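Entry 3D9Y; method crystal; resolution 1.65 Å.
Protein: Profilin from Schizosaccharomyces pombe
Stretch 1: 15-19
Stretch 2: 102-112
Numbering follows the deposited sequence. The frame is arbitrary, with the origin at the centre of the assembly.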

ATOM      1  N   GLY A  15       8.387  -3.891 -12.731  1.00 13.54           N
ATOM      2  CA  GLY A  15       9.781  -4.140 -12.357  1.00 14.54           C
ATOM      3  C   GLY A  15      10.296  -3.258 -11.228  1.00 14.91           C
ATOM      4  O   GLY A  15      11.442  -3.404 -10.802  1.00 15.10           O
ATOM      5  N   LYS A  16       9.448  -2.360 -10.720  1.00 15.27           N
ATOM      6  CA  LYS A  16       9.837  -1.403  -9.680  1.00 15.75           C
ATOM      7  C   LYS A  16       9.230  -1.731  -8.308  1.00 15.78           C
ATOM      8  O   LYS A  16       9.679  -1.210  -7.284  1.00 15.52           O
ATOM      9  N   ILE A  17       8.186  -2.555  -8.305  1.00 15.76           N
ATOM     10  CA  ILE A  17       7.444  -2.917  -7.112  1.00 16.35           C
ATOM     11  C   ILE A  17       7.479  -4.424  -7.033  1.00 16.67           C
ATOM     12  O   ILE A  17       7.015  -5.082  -7.949  1.00 16.32           O
ATOM     13  N   ASP A  18       8.035  -4.958  -5.951  1.00 17.09           N
ATOM     14  CA  ASP A  18       8.346  -6.394  -5.892  1.00 17.61           C
ATOM     15  C   ASP A  18       7.316  -7.225  -5.115  1.00 18.11           C
ATOM     16  O   ASP A  18       7.246  -8.449  -5.295  1.00 18.67           O
ATOM     17  N   ARG A  19       6.499  -6.568  -4.289  1.00 18.26           N
ATOM     18  CA  ARG A  19       5.346  -7.212  -3.639  1.00 18.17           C
ATOM     19  C   ARG A  19       4.206  -6.205  -3.582  1.00 18.20           C
ATOM     20  O   ARG A  19       4.448  -4.996  -3.523  1.00 17.36           O
ATOM     21  N   TYR A 102       8.681  -1.840  -2.370  1.00 14.05           N
ATOM     22  CA  TYR A 102       9.769  -1.653  -3.330  1.00 14.88           C
ATOM     23  C   TYR A 102      11.149  -2.005  -2.740  1.00 15.15           C
ATOM     24  O   TYR A 102      11.392  -1.791  -1.552  1.00 15.77           O
ATOM     25  N   PRO A 103      12.045  -2.583  -3.565  1.00 15.50           N
ATOM     26  CA  PRO A 103      13.414  -2.918  -3.168  1.00 15.78           C
ATOM     27  C   PRO A 103      14.389  -1.743  -3.235  1.00 16.20           C
ATOM     28  O   PRO A 103      14.030  -0.667  -3.704  1.00 15.94           O
ATOM     29  N   GLU A 104      15.633  -1.975  -2.802  1.00 16.46           N
ATOM     30  CA  GLU A 104      16.660  -0.923  -2.754  1.00 17.33           C
ATOM     31  C   GLU A 104      16.935  -0.229  -4.095  1.00 17.55           C
ATOM     32  O   GLU A 104      17.378   0.924  -4.129  1.00 17.79           O
ATOM     33  N   THR A 105      16.670  -0.921  -5.193  1.00 17.91           N
ATOM     34  CA  THR A 105      17.076  -0.431  -6.503  1.00 18.22           C
ATOM     35  C   THR A 105      16.084   0.550  -7.142  1.00 18.36           C
ATOM     36  O   THR A 105      16.389   1.159  -8.172  1.00 18.68           O
ATOM     37  N   THR A 106      14.904   0.719  -6.555  1.00 18.34           N
ATOM     38  CA  THR A 106      13.960   1.677  -7.126  1.00 18.34           C
ATOM     39  C   THR A 106      13.862   2.903  -6.220  1.00 18.43           C
ATOM     40  O   THR A 106      13.901   2.794  -4.994  1.00 17.69           O
ATOM     41  N   LEU A 107      13.789   4.074  -6.845  1.00 18.84           N
ATOM     42  CA  LEU A 107      13.657   5.334  -6.113  1.00 19.11           C
ATOM     43  C   LEU A 107      12.291   5.341  -5.438  1.00 19.39           C
ATOM     44  O   LEU A 107      11.313   4.906  -6.049  1.00 20.38           O
ATOM     45  N   PRO A 108      12.211   5.823  -4.179  1.00 19.46           N
ATOM     46  CA  PRO A 108      10.928   5.893  -3.468  1.00 19.01           C
ATOM     47  C   PRO A 108       9.896   6.701  -4.253  1.00 18.78           C
ATOM     48  O   PRO A 108       8.699   6.369  -4.246  1.00 19.54           O
ATOM     49  N   GLY A 109      10.372   7.743  -4.927  1.00 18.28           N
ATOM     50  CA  GLY A 109       9.552   8.546  -5.808  1.00 17.54           C
ATOM     51  C   GLY A 109       8.936   7.727  -6.919  1.00 17.32           C
ATOM     52  O   GLY A 109       7.802   7.991  -7.305  1.00 17.50           O
ATOM     53  N   GLU A 110       9.682   6.748  -7.444  1.00 16.48           N
ATOM     54  CA  GLU A 110       9.171   5.864  -8.501  1.00 15.88           C
ATOM     55  C   GLU A 110       8.009   4.998  -8.042  1.00 14.80           C
ATOM     56  O   GLU A 110       6.984   4.957  -8.696  1.00 14.83           O
ATOM     57  N   ALA A 111       8.180   4.305  -6.917  1.00 14.13           N
ATOM     58  CA  ALA A 111       7.120   3.438  -6.396  1.00 13.38           C
ATOM     59  C   ALA A 111       5.897   4.266  -6.017  1.00 12.72           C
ATOM     60  O   ALA A 111       4.764   3.868  -6.300  1.00 11.52           O
ATOM     61  N   ALA A 112       6.117   5.423  -5.400  1.00 12.00           N
ATOM     62  CA  ALA A 112       5.003   6.320  -5.091  1.00 12.60           C
ATOM     63  C   ALA A 112       4.256   6.763  -6.347  1.00 11.94           C
ATOM     64  O   ALA A 112       3.028   6.738  -6.384  1.00 12.06           O
TER

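This is a small, mixed contact in which one lysine–glutamate salt bridge and a few close van der Waals approaches join an irregular segment, residues 15–19, to a turn and the start of a helix some 84 or more residues later in the chain. Lys16 contributes most. Its CA-to-CB bond runs sideways to the other stretch, and with chi1 and chi2 both m the chain bends before chi3 and chi4, both t, extend it to Glu110. There Lys16 NZ donates a hydrogen bond to Glu110 OE2 at 2.8 Å, part of the salt bridge. Glu110 points toward the first stretch with chi1 m and chi2 t, and its two carboxylate oxygens serve different partners: while OE2 meets the lysine, OE1 accepts a hydrogen bond from Leu107 N at 2.9 Å. Leu107 is the N-cap residue, so glutamate suits this first turn of the helix, where backbone amides lack helical acceptors.

The carbonyl of Lys16 is equally busy. Thr106 points toward it, with chi1 between wells at 115°, and Thr106 CG2 comes within 3.0 Å of Lys16 O, a tight approach. The same oxygen lies 3.5 Å from Tyr102 CB and 3.6 Å from Pro103 CD, so it is bordered largely by carbon. Pro103 also opens the type I turn that ends at Thr106, closed by Thr106 N to Pro103 O at 3.3 Å.

Ile17 starts away from the second stretch, but its m, t rotamer brings the end nearer: Ile17 CG1 lies 4.3 Å from Ala111 CB, a loose apolar contact between buried residues, made with alanine's single methyl. Asp18 points toward the second stretch with chi1 p, placing Asp18 CG 3.7 Å from Pro103 CD; this carboxylate packs against the proline ring.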

ATOM      1  CB  LYS A  16       9.406   0.016 -10.075  1.00 16.42           C
ATOM      2  CG  LYS A  16       9.772   0.468 -11.497  1.00 18.40           C
ATOM      3  CD  LYS A  16      11.214   0.857 -11.661  1.00 20.55           C
ATOM      4  CE  LYS A  16      11.435   1.494 -13.046  1.00 20.86           C
ATOM      5  NZ  LYS A  16      12.810   2.009 -13.234  1.00 21.04           N
ATOM      6  CB  ILE A  17       5.998  -2.429  -7.210  1.00 15.74           C
ATOM      7  CG1 ILE A  17       5.978  -0.899  -7.100  1.00 16.28           C
ATOM      8  CG2 ILE A  17       5.119  -3.076  -6.129  1.00 16.18           C
ATOM      9  CD1 ILE A  17       4.664  -0.249  -7.524  1.00 17.41           C
ATOM     10  CB  ASP A  18       9.788  -6.631  -5.405  1.00 17.84           C
ATOM     11  CG  ASP A  18      10.020  -6.187  -3.977  1.00 18.19           C
ATOM     12  OD1 ASP A  18       9.213  -5.409  -3.454  1.00 18.47           O
ATOM     13  OD2 ASP A  18      11.022  -6.623  -3.371  1.00 20.49           O
ATOM     14  CB  ARG A  19       5.671  -7.706  -2.216  1.00 18.61           C
ATOM     15  CG  ARG A  19       7.101  -8.179  -1.971  1.00 19.38           C
ATOM     16  CD  ARG A  19       7.252  -8.794  -0.579  1.00 20.20           C
ATOM     17  NE  ARG A  19       6.911 -10.217  -0.572  1.00 22.48           N
ATOM     18  CZ  ARG A  19       6.737 -10.956   0.525  1.00 23.35           C
ATOM     19  NH1 ARG A  19       6.870 -10.433   1.741  1.00 24.02           N
ATOM     20  NH2 ARG A  19       6.430 -12.241   0.403  1.00 24.49           N
ATOM     21  CB  TYR A 102       9.751  -0.227  -3.901  1.00 15.40           C
ATOM     22  CG  TYR A 102      10.009   0.871  -2.884  1.00 14.80           C
ATOM     23  CD1 TYR A 102      11.289   1.357  -2.683  1.00 15.63           C
ATOM     24  CD2 TYR A 102       8.970   1.434  -2.143  1.00 16.39           C
ATOM     25  CE1 TYR A 102      11.552   2.357  -1.761  1.00 16.36           C
ATOM     26  CE2 TYR A 102       9.224   2.447  -1.221  1.00 15.88           C
ATOM     27  CZ  TYR A 102      10.522   2.903  -1.041  1.00 16.43           C
ATOM     28  OH  TYR A 102      10.818   3.891  -0.128  1.00 17.32           O
ATOM     29  CB  PRO A 103      13.810  -3.964  -4.208  1.00 15.71           C
ATOM     30  CG  PRO A 103      13.108  -3.521  -5.426  1.00 15.64           C
ATOM     31  CD  PRO A 103      11.776  -3.020  -4.950  1.00 15.46           C
ATOM     32  CB  GLU A 104      17.985  -1.477  -2.189  1.00 17.35           C
ATOM     33  CG  GLU A 104      18.619  -2.604  -3.014  1.00 18.24           C
ATOM     34  CD  GLU A 104      20.104  -2.790  -2.738  1.00 18.33           C
ATOM     35  OE1 GLU A 104      20.558  -2.476  -1.615  1.00 19.95           O
ATOM     36  OE2 GLU A 104      20.824  -3.253  -3.646  1.00 21.09           O
ATOM     37  CB  THR A 105      17.379  -1.608  -7.455  1.00 18.26           C
ATOM     38  OG1 THR A 105      17.847  -1.107  -8.715  1.00 20.49           O
ATOM     39  CG2 THR A 105      16.159  -2.490  -7.647  1.00 17.41           C
ATOM     40  CB  THR A 106      12.571   1.038  -7.494  1.00 18.57           C
ATOM     41  OG1 THR A 106      11.519   1.584  -6.691  1.00 18.94           O
ATOM     42  CG2 THR A 106      12.595  -0.474  -7.385  1.00 16.37           C
ATOM     43  CB  LEU A 107      13.769   6.515  -7.082  1.00 19.37           C
ATOM     44  CG  LEU A 107      15.125   6.699  -7.770  1.00 19.67           C
ATOM     45  CD1 LEU A 107      15.000   7.442  -9.110  1.00 20.10           C
ATOM     46  CD2 LEU A 107      16.088   7.415  -6.844  1.00 19.83           C
ATOM     47  CB  PRO A 108      11.292   6.590  -2.147  1.00 19.49           C
ATOM     48  CG  PRO A 108      12.741   6.356  -1.981  1.00 19.89           C
ATOM     49  CD  PRO A 108      13.322   6.326  -3.350  1.00 19.32           C
ATOM     50  CB  GLU A 110      10.263   4.935  -9.029  1.00 15.82           C
ATOM     51  CG  GLU A 110      11.199   5.567 -10.014  1.00 16.89           C
ATOM     52  CD  GLU A 110      12.258   4.588 -10.476  1.00 17.60           C
ATOM     53  OE1 GLU A 110      13.007   4.084  -9.604  1.00 19.17           O
ATOM     54  OE2 GLU A 110      12.331   4.328 -11.701  1.00 19.07           O
ATOM     55  CB  ALA A 111       7.612   2.633  -5.203  1.00 13.49           C
ATOM     56  CB  ALA A 112       5.490   7.526  -4.322  1.00 12.44           C
TER